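Long-range contacts in F5/8 type C domain protein (Clostridium perfringens, PDB 7JRM), which probably binds carbohydrate through its CBM51 module, as part of the mucin-targeting O-glycopeptidase ZmpB: residues D81-L86 against K222-A227; S93-S98 against Y133-Y138; N139-D144 against N196-K201; F166-D171 against L190-R195. All coordinates share one frame; numbering follows the deposited sequence.

Interaction 1 (D81-L86 against K222-A227); sequences DKETQL and KFRNLA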
loop_
_atom_site.group_PDB
_atom_site.type_symbol
_atom_site.label_atom_id
_atom_site.label_comp_id
_atom_site.label_asym_id
_atom_site.label_seq_id
_atom_site.Cartn_x
_atom_site.Cartn_y
_atom_site.Cartn_z
ATOM N N ASP A 81 -14.687 -10.230 10.085
ATOM C CA ASP A 81 -14.567 -8.877 9.554
ATOM C C ASP A 81 -15.668 -7.969 10.095
ATOM O O ASP A 81 -15.487 -7.313 11.125
ATOM C CB ASP A 81 -14.607 -8.896 8.024
ATOM C CG ASP A 81 -14.309 -7.538 7.415
ATOM O OD1 ASP A 81 -13.673 -6.707 8.096
ATOM O OD2 ASP A 81 -14.711 -7.301 6.256
ATOM N N LYS A 82 -16.806 -7.925 9.405
ATOM C CA LYS A 82 -17.891 -7.039 9.802
ATOM C C LYS A 82 -18.514 -7.498 11.115
ATOM O O LYS A 82 -18.705 -8.696 11.349
ATOM C CB LYS A 82 -18.959 -6.982 8.711
ATOM C CG LYS A 82 -18.477 -6.404 7.390
ATOM C CD LYS A 82 -17.676 -5.128 7.598
ATOM C CE LYS A 82 -17.438 -4.411 6.280
ATOM N NZ LYS A 82 -16.238 -3.531 6.334
ATOM N N GLU A 83 -18.834 -6.534 11.974
ATOM C CA GLU A 83 -19.443 -6.808 13.266
ATOM C C GLU A 83 -20.727 -6.007 13.412
ATOM O O GLU A 83 -20.859 -4.906 12.868
ATOM C CB GLU A 83 -18.486 -6.479 14.420
ATOM C CG GLU A 83 -17.207 -7.300 14.415
ATOM C CD GLU A 83 -16.180 -6.793 15.408
ATOM O OE1 GLU A 83 -16.458 -5.787 16.093
ATOM O OE2 GLU A 83 -15.093 -7.402 15.502
ATOM N N THR A 84 -21.677 -6.576 14.150
ATOM C CA THR A 84 -22.964 -5.944 14.410
ATOM C C THR A 84 -23.279 -6.078 15.891
ATOM O O THR A 84 -23.438 -7.195 16.394
ATOM C CB THR A 84 -24.080 -6.577 13.572
ATOM O OG1 THR A 84 -23.721 -6.546 12.185
ATOM C CG2 THR A 84 -25.387 -5.824 13.773
ATOM N N GLN A 85 -23.364 -4.946 16.584
ATOM C CA GLN A 85 -23.714 -4.965 17.996
ATOM C C GLN A 85 -25.153 -5.431 18.176
ATOM O O GLN A 85 -26.048 -5.039 17.423
ATOM C CB GLN A 85 -23.529 -3.578 18.612
ATOM C CG GLN A 85 -22.080 -3.135 18.724
ATOM C CD GLN A 85 -21.377 -3.741 19.924
ATOM O OE1 GLN A 85 -22.019 -4.204 20.867
ATOM N NE2 GLN A 85 -20.049 -3.740 19.895
ATOM N N LEU A 86 -25.371 -6.285 19.179
ATOM C CA LEU A 86 -26.727 -6.742 19.468
ATOM C C LEU A 86 -27.607 -5.589 19.931
ATOM O O LEU A 86 -28.805 -5.549 19.626
ATOM C CB LEU A 86 -26.693 -7.852 20.521
ATOM C CG LEU A 86 -26.784 -9.287 19.998
ATOM C CD1 LEU A 86 -25.641 -9.589 19.041
ATOM C CD2 LEU A 86 -26.791 -10.272 21.152
ATOM N N LYS A 222 -21.917 -8.909 20.324
ATOM C CA LYS A 222 -21.984 -8.556 18.914
ATOM C C LYS A 222 -21.870 -9.810 18.061
ATOM O O LYS A 222 -21.264 -10.805 18.468
ATOM C CB LYS A 222 -20.876 -7.565 18.541
ATOM C CG LYS A 222 -19.469 -8.100 18.766
ATOM C CD LYS A 222 -18.419 -7.032 18.512
ATOM C CE LYS A 222 -17.046 -7.483 18.984
ATOM N NZ LYS A 222 -16.061 -6.364 18.981
ATOM N N PHE A 223 -22.469 -9.746 16.877
ATOM C CA PHE A 223 -22.254 -10.760 15.859
ATOM C C PHE A 223 -20.991 -10.437 15.073
ATOM O O PHE A 223 -20.607 -9.275 14.928
ATOM C CB PHE A 223 -23.448 -10.838 14.906
ATOM C CG PHE A 223 -24.666 -11.483 15.503
ATOM C CD1 PHE A 223 -24.638 -12.807 15.908
ATOM C CD2 PHE A 223 -25.843 -10.767 15.649
ATOM C CE1 PHE A 223 -25.760 -13.405 16.453
ATOM C CE2 PHE A 223 -26.969 -11.359 16.194
ATOM C CZ PHE A 223 -26.927 -12.681 16.597
ATOM N N ARG A 224 -20.337 -11.482 14.572
ATOM C CA ARG A 224 -19.135 -11.324 13.763
ATOM C C ARG A 224 -19.235 -12.240 12.554
ATOM O O ARG A 224 -19.503 -13.435 12.700
ATOM C CB ARG A 224 -17.870 -11.638 14.570
ATOM C CG ARG A 224 -17.702 -10.797 15.825
ATOM C CD ARG A 224 -16.532 -11.282 16.662
ATOM N NE ARG A 224 -15.249 -11.039 16.007
ATOM C CZ ARG A 224 -14.228 -10.411 16.579
ATOM N NH1 ARG A 224 -13.097 -10.233 15.910
ATOM N NH2 ARG A 224 -14.335 -9.958 17.821
ATOM N N ASN A 225 -19.019 -11.679 11.368
ATOM C CA ASN A 225 -19.162 -12.412 10.121
ATOM C C ASN A 225 -17.810 -12.595 9.444
ATOM O O ASN A 225 -16.921 -11.745 9.552
ATOM C CB ASN A 225 -20.118 -11.692 9.166
ATOM C CG ASN A 225 -21.570 -12.016 9.444
ATOM O OD1 ASN A 225 -21.896 -12.606 10.473
ATOM N ND2 ASN A 225 -22.449 -11.634 8.527
ATOM N N LEU A 226 -17.668 -13.717 8.744
ATOM C CA LEU A 226 -16.479 -13.945 7.939
ATOM C C LEU A 226 -16.393 -12.904 6.828
ATOM O O LEU A 226 -17.408 -12.392 6.347
ATOM C CB LEU A 226 -16.496 -15.354 7.344
ATOM C CG LEU A 226 -16.679 -16.506 8.334
ATOM C CD1 LEU A 226 -16.615 -17.849 7.620
ATOM C CD2 LEU A 226 -15.637 -16.433 9.439
ATOM N N ALA A 227 -15.165 -12.591 6.425
ATOM C CA ALA A 227 -14.951 -11.548 5.431
ATOM C C ALA A 227 -15.585 -11.930 4.099
ATOM O O ALA A 227 -15.582 -13.097 3.698
ATOM C CB ALA A 227 -13.456 -11.289 5.247
HETATM O O HOH W 1 -17.879 -9.665 6.957
HETATM O O HOH W 2 -13.513 -6.365 17.074
#
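Four backbone hydrogen bonds tie Asp81-Leu86 to Lys222-Ala227. Thr84 and Phe223 form an antiparallel hydrogen-bonded pair: Phe223 N donates to Thr84 O at 2.8 Å, and Thr84 N donates back to Phe223 O. Further along, Asn225 N donates to Lys82 O, and Asp81 N reaches Asn225 O at 2.8 Å. Short strand 83-85 thus borders strand 215-224 in the NPCBM/NEW2 fold, consistent with the two chain ends of the module lying close together.

The charged side chains share the sheet face of Glu83. Its carboxylate bridges two cations. Lys222 NZ meets Glu83 OE1 at 3.0 Å from above the carboxylate plane; it also pairs with Asp220. Glu83 OE2 sits over the centre of the Arg224 guanidinium, 3.3 Å from Arg224 CZ. No N-H points at this oxygen, so the attraction is purely between charges. Arg224 spends its N-H groups on Thr80 and Asp147 among others. A water joins Glu83 OE2 to Lys222 NZ.

On the face of Thr84 and Phe223, the Phe223 ring is met by Leu86. Leu86 CD1 makes a CH-pi contact over the ring, 3.9 Å from its centroid and offset toward the rim. Tyr143 also stacks on Phe223.

Interaction 2 (S93-S98 against Y133-Y138); sequences SATIGS and YSEIVY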
loop_
_atom_site.group_PDB
_atom_site.type_symbol
_atom_site.label_atom_id
_atom_site.label_comp_id
_atom_site.label_asym_id
_atom_site.label_seq_id
_atom_site.Cartn_x
_atom_site.Cartn_y
_atom_site.Cartn_z
ATOM N N SER A 93 -37.581 -11.256 21.647
ATOM C CA SER A 93 -38.259 -11.323 22.932
ATOM C C SER A 93 -37.225 -11.130 24.029
ATOM O O SER A 93 -36.038 -11.408 23.835
ATOM C CB SER A 93 -38.994 -12.655 23.117
ATOM O OG SER A 93 -38.079 -13.737 23.152
ATOM N N ALA A 94 -37.687 -10.651 25.181
ATOM C CA ALA A 94 -36.793 -10.396 26.302
ATOM C C ALA A 94 -37.558 -10.543 27.607
ATOM O O ALA A 94 -38.594 -9.900 27.798
ATOM C CB ALA A 94 -36.174 -8.998 26.209
ATOM N N THR A 95 -37.046 -11.391 28.494
ATOM C CA THR A 95 -37.550 -11.517 29.851
ATOM C C THR A 95 -36.463 -11.082 30.824
ATOM O O THR A 95 -35.270 -11.143 30.512
ATOM C CB THR A 95 -37.990 -12.953 30.166
ATOM O OG1 THR A 95 -36.840 -13.805 30.225
ATOM C CG2 THR A 95 -38.942 -13.464 29.097
ATOM N N ILE A 96 -36.883 -10.633 32.001
ATOM C CA ILE A 96 -35.956 -10.112 32.998
ATOM C C ILE A 96 -36.590 -10.271 34.373
ATOM O O ILE A 96 -37.785 -10.018 34.553
ATOM C CB ILE A 96 -35.584 -8.642 32.694
ATOM C CG1 ILE A 96 -34.639 -8.087 33.760
ATOM C CG2 ILE A 96 -36.832 -7.779 32.560
ATOM C CD1 ILE A 96 -33.885 -6.850 33.310
ATOM N N GLY A 97 -35.784 -10.710 35.342
ATOM C CA GLY A 97 -36.310 -10.984 36.668
ATOM C C GLY A 97 -36.672 -9.738 37.450
ATOM O O GLY A 97 -37.588 -9.766 38.277
ATOM N N SER A 98 -35.967 -8.636 37.209
ATOM C CA SER A 98 -36.217 -7.392 37.922
ATOM C C SER A 98 -35.773 -6.226 37.054
ATOM O O SER A 98 -34.715 -6.282 36.423
ATOM C CB SER A 98 -35.487 -7.361 39.269
ATOM O OG SER A 98 -35.867 -6.231 40.032
ATOM N N TYR A 133 -33.841 -13.665 36.648
ATOM C CA TYR A 133 -33.654 -14.588 35.530
ATOM C C TYR A 133 -34.023 -13.888 34.226
ATOM O O TYR A 133 -35.002 -13.146 34.174
ATOM C CB TYR A 133 -34.507 -15.845 35.732
ATOM C CG TYR A 133 -34.357 -16.896 34.655
ATOM C CD1 TYR A 133 -35.242 -16.954 33.586
ATOM C CD2 TYR A 133 -33.339 -17.838 34.714
ATOM C CE1 TYR A 133 -35.113 -17.916 32.601
ATOM C CE2 TYR A 133 -33.201 -18.804 33.734
ATOM C CZ TYR A 133 -34.090 -18.838 32.680
ATOM O OH TYR A 133 -33.957 -19.797 31.702
ATOM N N SER A 134 -33.238 -14.118 33.175
ATOM C CA SER A 134 -33.416 -13.394 31.927
ATOM C C SER A 134 -33.237 -14.323 30.738
ATOM O O SER A 134 -32.341 -15.173 30.728
ATOM C CB SER A 134 -32.430 -12.225 31.819
ATOM O OG SER A 134 -32.593 -11.537 30.592
ATOM N N GLU A 135 -34.096 -14.146 29.734
ATOM C CA GLU A 135 -34.001 -14.860 28.464
ATOM C C GLU A 135 -34.228 -13.850 27.349
ATOM O O GLU A 135 -35.330 -13.306 27.219
ATOM C CB GLU A 135 -35.018 -15.998 28.382
ATOM C CG GLU A 135 -34.630 -17.248 29.152
ATOM C CD GLU A 135 -35.544 -18.420 28.848
ATOM O OE1 GLU A 135 -36.420 -18.281 27.969
ATOM O OE2 GLU A 135 -35.387 -19.480 29.490
ATOM N N ILE A 136 -33.194 -13.593 26.553
ATOM C CA ILE A 136 -33.259 -12.632 25.457
ATOM C C ILE A 136 -32.933 -13.370 24.167
ATOM O O ILE A 136 -31.877 -14.004 24.057
ATOM C CB ILE A 136 -32.303 -11.450 25.675
ATOM C CG1 ILE A 136 -32.517 -10.843 27.064
ATOM C CG2 ILE A 136 -32.511 -10.395 24.603
ATOM C CD1 ILE A 136 -31.605 -9.673 27.370
ATOM N N VAL A 137 -33.838 -13.286 23.195
ATOM C CA VAL A 137 -33.727 -14.011 21.935
ATOM C C VAL A 137 -33.506 -13.008 20.812
ATOM O O VAL A 137 -34.197 -11.983 20.739
ATOM C CB VAL A 137 -34.978 -14.868 21.669
ATOM C CG1 VAL A 137 -34.874 -15.566 20.321
ATOM C CG2 VAL A 137 -35.172 -15.882 22.787
ATOM N N TYR A 138 -32.547 -13.303 19.937
ATOM C CA TYR A 138 -32.243 -12.476 18.781
ATOM C C TYR A 138 -32.329 -13.305 17.507
ATOM O O TYR A 138 -32.095 -14.518 17.518
ATOM C CB TYR A 138 -30.842 -11.859 18.882
ATOM C CG TYR A 138 -30.746 -10.651 19.783
ATOM C CD1 TYR A 138 -30.425 -10.787 21.127
ATOM C CD2 TYR A 138 -30.966 -9.373 19.288
ATOM C CE1 TYR A 138 -30.331 -9.687 21.953
ATOM C CE2 TYR A 138 -30.875 -8.264 20.107
ATOM C CZ TYR A 138 -30.557 -8.428 21.439
ATOM O OH TYR A 138 -30.465 -7.329 22.260
HETATM O O HOH W 3 -37.188 -14.127 25.581
#
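Strands 93-95 and 134-138 run antiparallel, 170° between their directions, with Val137 N donating to Ser93 O at 3.0 Å and Thr95 N to Glu135 O at 2.9 Å. The next backbone bond, Glu135 N to Thr95 O, is weak, and two hydroxyls add to it. Glu135 N makes a shorter but bent bond, 2.8 Å, to Thr95 OG1. The hydroxyl lies between the backbone N and the carbonyl carbon of Thr95 (chi1 69°), which brings it to that amide. Ser134 OG donates to Thr95 O at 2.7 Å, nearly in line with the C=O bond. Strand 93-95 is an outermost strand of a five-stranded antiparallel sheet in the NPCBM/NEW2 module; strand 199-205 flanks 134-139 on its other edge. On the face of Ser93, Thr95 and Glu135, a water bridges Ser93 OG and Glu135 O. Tyr133 OH donates to the anti lone pair of Glu135 OE2 at 2.7 Å, so this oxygen lies at the ring edge, in its plane. On the other face, Ala94 CB rests 4.2 Å from Ile136 CG1, and Ile136 also packs on Ile128.

Interaction 3 (N139-D144 against N196-K201); sequences NSEGYD and NSKEIK
Ser140 and Ser197 join two loops through a buried hydroxyl pair, where the end of strand 134-139 meets the lead into strand 199-205 in the NPCBM/NEW2 module. The two strands are neighbours in the five-stranded sheet, and Asn139 pairs with Glu199 as an antiparallel non-hydrogen-bonded pair. Ser140 N then donates to Lys198 O at 3.1 Å, straight at the hydrogen but far above the carbonyl plane.

Two turns follow. Asn139 OD1 accepts from Glu141 N at 2.9 Å, forming an Asx turn, and a type II beta turn runs from Ser140 to Tyr143. Gly142 takes a positive phi of 87°, where a CB would press on the preceding carbonyl oxygen.

Glu141 and Lys198 lie side by side and point the same way. They meet through carbon, with Glu141 CG 3.6 Å from Lys198 CA. Their charged atoms do not touch: Glu141 OE2 and Lys198 NZ are 5.3 Å apart.

Waters fill in the polar links. One donates to both Glu141 OE2 and Lys198 O. Another accepts from Ser197 N and donates to Ser140 O at 2.7 Å. A third joins Tyr143 O to Asn196 N.

The hydroxyls are linked in sequence: Ser140 OG donates to Ser197 OG at 2.7 Å, and Ser197 OG bonds to Val194 O.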
loop_
_atom_site.group_PDB
_atom_site.type_symbol
_atom_site.label_atom_id
_atom_site.label_comp_id
_atom_site.label_asym_id
_atom_site.label_seq_id
_atom_site.Cartn_x
_atom_site.Cartn_y
_atom_site.Cartn_z
ATOM N N ASN A 139 -32.668 -12.637 16.408
ATOM C CA ASN A 139 -32.561 -13.251 15.091
ATOM C C ASN A 139 -31.087 -13.374 14.726
ATOM O O ASN A 139 -30.369 -12.370 14.677
ATOM C CB ASN A 139 -33.314 -12.417 14.054
ATOM C CG ASN A 139 -33.339 -13.064 12.676
ATOM O OD1 ASN A 139 -32.301 -13.430 12.123
ATOM N ND2 ASN A 139 -34.533 -13.200 12.112
ATOM N N SER A 140 -30.632 -14.602 14.476
ATOM C CA SER A 140 -29.229 -14.869 14.180
ATOM C C SER A 140 -29.015 -15.344 12.747
ATOM O O SER A 140 -27.958 -15.903 12.436
ATOM C CB SER A 140 -28.666 -15.892 15.167
ATOM O OG SER A 140 -29.384 -17.112 15.102
ATOM N N GLU A 141 -29.992 -15.128 11.869
ATOM C CA GLU A 141 -29.878 -15.593 10.493
ATOM C C GLU A 141 -28.825 -14.787 9.741
ATOM O O GLU A 141 -28.828 -13.553 9.774
ATOM C CB GLU A 141 -31.228 -15.489 9.786
ATOM C CG GLU A 141 -32.342 -16.271 10.461
ATOM C CD GLU A 141 -33.616 -16.297 9.641
ATOM O OE1 GLU A 141 -33.533 -16.546 8.420
ATOM O OE2 GLU A 141 -34.701 -16.067 10.218
ATOM N N GLY A 142 -27.922 -15.491 9.061
ATOM C CA GLY A 142 -26.882 -14.859 8.280
ATOM C C GLY A 142 -25.618 -14.520 9.036
ATOM O O GLY A 142 -24.660 -14.035 8.420
ATOM N N TYR A 143 -25.577 -14.762 10.342
ATOM C CA TYR A 143 -24.416 -14.449 11.160
ATOM C C TYR A 143 -23.593 -15.705 11.418
ATOM O O TYR A 143 -24.107 -16.826 11.390
ATOM C CB TYR A 143 -24.843 -13.812 12.483
ATOM C CG TYR A 143 -25.509 -12.464 12.313
ATOM C CD1 TYR A 143 -24.817 -11.391 11.769
ATOM C CD2 TYR A 143 -26.831 -12.267 12.691
ATOM C CE1 TYR A 143 -25.420 -10.156 11.610
ATOM C CE2 TYR A 143 -27.444 -11.036 12.536
ATOM C CZ TYR A 143 -26.734 -9.985 11.995
ATOM O OH TYR A 143 -27.338 -8.759 11.839
ATOM N N ASP A 144 -22.300 -15.505 11.670
ATOM C CA ASP A 144 -21.346 -16.597 11.820
ATOM C C ASP A 144 -20.892 -16.804 13.256
ATOM O O ASP A 144 -20.873 -17.941 13.739
ATOM C CB ASP A 144 -20.121 -16.347 10.927
ATOM C CG ASP A 144 -20.478 -16.247 9.458
ATOM O OD1 ASP A 144 -21.150 -17.166 8.943
ATOM O OD2 ASP A 144 -20.084 -15.250 8.816
ATOM N N ASN A 196 -25.407 -20.736 10.232
ATOM C CA ASN A 196 -26.609 -21.379 9.698
ATOM C C ASN A 196 -27.655 -21.606 10.786
ATOM O O ASN A 196 -28.317 -22.646 10.832
ATOM C CB ASN A 196 -26.265 -22.692 8.990
ATOM C CG ASN A 196 -25.428 -22.479 7.745
ATOM O OD1 ASN A 196 -25.798 -21.708 6.859
ATOM N ND2 ASN A 196 -24.292 -23.161 7.672
ATOM N N SER A 197 -27.807 -20.626 11.667
ATOM C CA SER A 197 -28.805 -20.665 12.723
ATOM C C SER A 197 -29.876 -19.615 12.461
ATOM O O SER A 197 -29.727 -18.732 11.612
ATOM C CB SER A 197 -28.159 -20.439 14.095
ATOM O OG SER A 197 -27.804 -19.078 14.275
ATOM N N LYS A 198 -30.973 -19.723 13.204
ATOM C CA LYS A 198 -32.069 -18.770 13.107
ATOM C C LYS A 198 -32.307 -17.981 14.383
ATOM O O LYS A 198 -32.792 -16.850 14.306
ATOM C CB LYS A 198 -33.370 -19.489 12.714
ATOM C CG LYS A 198 -33.421 -19.904 11.252
ATOM C CD LYS A 198 -34.547 -20.890 10.989
ATOM C CE LYS A 198 -35.555 -20.326 10.001
ATOM N NZ LYS A 198 -36.931 -20.829 10.260
ATOM N N GLU A 199 -31.975 -18.535 15.545
ATOM C CA GLU A 199 -32.192 -17.859 16.814
ATOM C C GLU A 199 -31.017 -18.114 17.745
ATOM O O GLU A 199 -30.443 -19.206 17.753
ATOM C CB GLU A 199 -33.486 -18.328 17.490
ATOM C CG GLU A 199 -34.757 -17.779 16.869
ATOM C CD GLU A 199 -35.967 -17.992 17.755
ATOM O OE1 GLU A 199 -35.917 -18.885 18.627
ATOM O OE2 GLU A 199 -36.968 -17.268 17.578
ATOM N N ILE A 200 -30.667 -17.097 18.526
ATOM C CA ILE A 200 -29.734 -17.231 19.634
ATOM C C ILE A 200 -30.428 -16.719 20.890
ATOM O O ILE A 200 -31.102 -15.683 20.861
ATOM C CB ILE A 200 -28.407 -16.482 19.377
ATOM C CG1 ILE A 200 -27.412 -16.753 20.509
ATOM C CG2 ILE A 200 -28.638 -14.985 19.186
ATOM C CD1 ILE A 200 -26.102 -16.012 20.364
ATOM N N LYS A 201 -30.293 -17.465 21.982
ATOM C CA LYS A 201 -30.969 -17.154 23.235
ATOM C C LYS A 201 -29.923 -16.921 24.313
ATOM O O LYS A 201 -29.146 -17.825 24.636
ATOM C CB LYS A 201 -31.923 -18.279 23.639
ATOM C CG LYS A 201 -32.760 -17.978 24.871
ATOM C CD LYS A 201 -33.926 -18.946 24.992
ATOM C CE LYS A 201 -33.452 -20.391 24.942
ATOM N NZ LYS A 201 -34.563 -21.354 25.176
HETATM O O HOH W 4 -26.886 -17.998 11.040
HETATM O O HOH W 5 -35.117 -15.738 13.151
HETATM O O HOH W 6 -24.630 -18.545 8.790
#

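Interaction 4 (F166-D171 against L190-R195); sequences FKVYVD and LVVDVR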
loop_
_atom_site.group_PDB
_atom_site.type_symbol
_atom_site.label_atom_id
_atom_site.label_comp_id
_atom_site.label_asym_id
_atom_site.label_seq_id
_atom_site.Cartn_x
_atom_site.Cartn_y
_atom_site.Cartn_z
ATOM N N PHE A 166 -24.096 -17.382 32.983
ATOM C CA PHE A 166 -24.462 -17.025 31.622
ATOM C C PHE A 166 -24.491 -18.269 30.747
ATOM O O PHE A 166 -23.597 -19.115 30.818
ATOM C CB PHE A 166 -23.480 -16.005 31.046
ATOM C CG PHE A 166 -23.467 -14.696 31.781
ATOM C CD1 PHE A 166 -22.691 -14.534 32.914
ATOM C CD2 PHE A 166 -24.230 -13.629 31.338
ATOM C CE1 PHE A 166 -22.674 -13.333 33.592
ATOM C CE2 PHE A 166 -24.217 -12.425 32.012
ATOM C CZ PHE A 166 -23.438 -12.278 33.142
ATOM N N LYS A 167 -25.533 -18.376 29.927
ATOM C CA LYS A 167 -25.694 -19.486 29.002
ATOM C C LYS A 167 -26.123 -18.948 27.647
ATOM O O LYS A 167 -26.866 -17.967 27.558
ATOM C CB LYS A 167 -26.727 -20.503 29.512
ATOM C CG LYS A 167 -26.430 -21.049 30.899
ATOM C CD LYS A 167 -27.499 -22.029 31.351
ATOM C CE LYS A 167 -27.578 -22.094 32.868
ATOM N NZ LYS A 167 -28.720 -22.928 33.331
ATOM N N VAL A 168 -25.646 -19.598 26.589
ATOM C CA VAL A 168 -25.948 -19.205 25.216
ATOM C C VAL A 168 -26.538 -20.410 24.498
ATOM O O VAL A 168 -25.885 -21.455 24.384
ATOM C CB VAL A 168 -24.704 -18.684 24.480
ATOM C CG1 VAL A 168 -25.002 -18.509 22.999
ATOM C CG2 VAL A 168 -24.238 -17.372 25.093
ATOM N N TYR A 169 -27.769 -20.264 24.019
ATOM C CA TYR A 169 -28.458 -21.303 23.272
ATOM C C TYR A 169 -28.534 -20.908 21.804
ATOM O O TYR A 169 -28.818 -19.752 21.478
ATOM C CB TYR A 169 -29.866 -21.539 23.826
ATOM C CG TYR A 169 -29.887 -22.121 25.222
ATOM C CD1 TYR A 169 -30.079 -23.480 25.427
ATOM C CD2 TYR A 169 -29.716 -21.309 26.337
ATOM C CE1 TYR A 169 -30.100 -24.017 26.700
ATOM C CE2 TYR A 169 -29.734 -21.836 27.616
ATOM C CZ TYR A 169 -29.927 -23.190 27.792
ATOM O OH TYR A 169 -29.946 -23.719 29.062
ATOM N N VAL A 170 -28.268 -21.868 20.925
ATOM C CA VAL A 170 -28.330 -21.664 19.482
ATOM C C VAL A 170 -29.396 -22.604 18.941
ATOM O O VAL A 170 -29.212 -23.829 18.947
ATOM C CB VAL A 170 -26.976 -21.911 18.803
ATOM C CG1 VAL A 170 -27.115 -21.805 17.294
ATOM C CG2 VAL A 170 -25.941 -20.920 19.314
ATOM N N ASP A 171 -30.509 -22.034 18.475
ATOM C CA ASP A 171 -31.659 -22.808 18.008
ATOM C C ASP A 171 -32.136 -23.783 19.083
ATOM O O ASP A 171 -32.471 -24.936 18.806
ATOM C CB ASP A 171 -31.342 -23.541 16.702
ATOM C CG ASP A 171 -31.243 -22.600 15.516
ATOM O OD1 ASP A 171 -31.921 -21.552 15.531
ATOM O OD2 ASP A 171 -30.495 -22.911 14.565
ATOM N N LEU A 190 -17.200 -15.131 25.816
ATOM C CA LEU A 190 -17.925 -16.227 25.186
ATOM C C LEU A 190 -17.939 -15.999 23.683
ATOM O O LEU A 190 -18.463 -14.984 23.213
ATOM C CB LEU A 190 -19.354 -16.336 25.727
ATOM C CG LEU A 190 -19.511 -16.619 27.223
ATOM C CD1 LEU A 190 -20.981 -16.634 27.614
ATOM C CD2 LEU A 190 -18.839 -17.931 27.602
ATOM N N VAL A 191 -17.364 -16.937 22.936
ATOM C CA VAL A 191 -17.316 -16.884 21.477
ATOM C C VAL A 191 -18.015 -18.133 20.962
ATOM O O VAL A 191 -17.503 -19.249 21.123
ATOM C CB VAL A 191 -15.879 -16.793 20.950
ATOM C CG1 VAL A 191 -15.879 -16.661 19.435
ATOM C CG2 VAL A 191 -15.152 -15.620 21.591
ATOM N N VAL A 192 -19.180 -17.953 20.341
ATOM C CA VAL A 192 -20.066 -19.055 19.985
ATOM C C VAL A 192 -20.245 -19.092 18.473
ATOM O O VAL A 192 -20.499 -18.058 17.845
ATOM C CB VAL A 192 -21.430 -18.933 20.686
ATOM C CG1 VAL A 192 -22.278 -20.169 20.420
ATOM C CG2 VAL A 192 -21.240 -18.719 22.179
ATOM N N ASP A 193 -20.118 -20.287 17.899
ATOM C CA ASP A 193 -20.440 -20.506 16.495
ATOM C C ASP A 193 -21.955 -20.493 16.320
ATOM O O ASP A 193 -22.662 -21.287 16.947
ATOM C CB ASP A 193 -19.851 -21.837 16.030
ATOM C CG ASP A 193 -19.893 -22.011 14.520
ATOM O OD1 ASP A 193 -20.632 -21.268 13.841
ATOM O OD2 ASP A 193 -19.184 -22.903 14.010
ATOM N N VAL A 194 -22.454 -19.591 15.475
ATOM C CA VAL A 194 -23.888 -19.482 15.232
ATOM C C VAL A 194 -24.165 -19.621 13.740
ATOM O O VAL A 194 -25.160 -19.096 13.228
ATOM C CB VAL A 194 -24.451 -18.156 15.779
ATOM C CG1 VAL A 194 -24.296 -18.095 17.292
ATOM C CG2 VAL A 194 -23.764 -16.968 15.122
ATOM N N ARG A 195 -23.291 -20.340 13.037
ATOM C CA ARG A 195 -23.421 -20.484 11.594
ATOM C C ARG A 195 -24.686 -21.252 11.231
ATOM O O ARG A 195 -25.004 -22.280 11.834
ATOM C CB ARG A 195 -22.198 -21.198 11.020
ATOM C CG ARG A 195 -21.066 -20.272 10.617
ATOM C CD ARG A 195 -19.903 -21.056 10.031
ATOM N NE ARG A 195 -19.372 -22.033 10.978
ATOM C CZ ARG A 195 -18.345 -22.838 10.724
ATOM N NH1 ARG A 195 -17.734 -22.786 9.549
ATOM N NH2 ARG A 195 -17.928 -23.696 11.646
#
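Strands 166-170 and 190-193 run nearly parallel, 11° apart in direction, with their axes 8.9 Å apart at closest approach. No hydrogen bond joins them. They belong to different sheets, 166-170 to the five-stranded one and 190-193 to the six-stranded one, and they face each other across the core of a beta-sandwich in the NPCBM/NEW2 module.

Alternate side chains fill the gap. Val168 sits between Leu190 and Val192: Val168 CG2 lies 4.2 Å from Leu190 CD1, while Val168 CG1 lies 3.9 Å from Val192 CG2. Val170 works through one methyl. Its CG2, anti to the carbonyl carbon, touches Val192 CG1 at 3.9 Å and Val194 CG1 at 3.8 Å. Val192 slides past both Val168 and Val170 in the opposite direction, but Val170 and Val194 cross at about a right angle. At the other end Phe166 touches Leu190 CD1 with CB, and its ring makes an edge-to-face contact with Trp218.

Polar groups gather where the strand ends. Asp193 OD1 accepts from Arg195 N in an Asx turn, and Arg195 NH2 binds Asp193 OD2 at 2.8 Å in the guanidinium plane. Across the gap itself only apolar side chains meet, so these sheets are held here by apolar side-chain packing, without directional bonds.

All four contacts belong to the NPCBM/NEW2 module. Interaction 4 is its core contact: apolar, buried and made between sheets. Interaction 2 is a surface contact at a sheet edge, held by backbone and hydroxyl bonds. Interactions 1 and 3 are partly buried; interaction 1 adds a salt-bridge network. Waters bridge polar atoms in interactions 1, 2 and 3. Interactions 2 and 3 share neighbouring strands 134-139 and 199-205, joined by Tyr138 N and Ile200 O. Strand 163-170 of interaction 4 lies next to 199-205 in that sheet. Interactions 1 and 3 meet where Asn225 and Leu226 bond to Asp144. Interaction 1 encloses the other three along the chain.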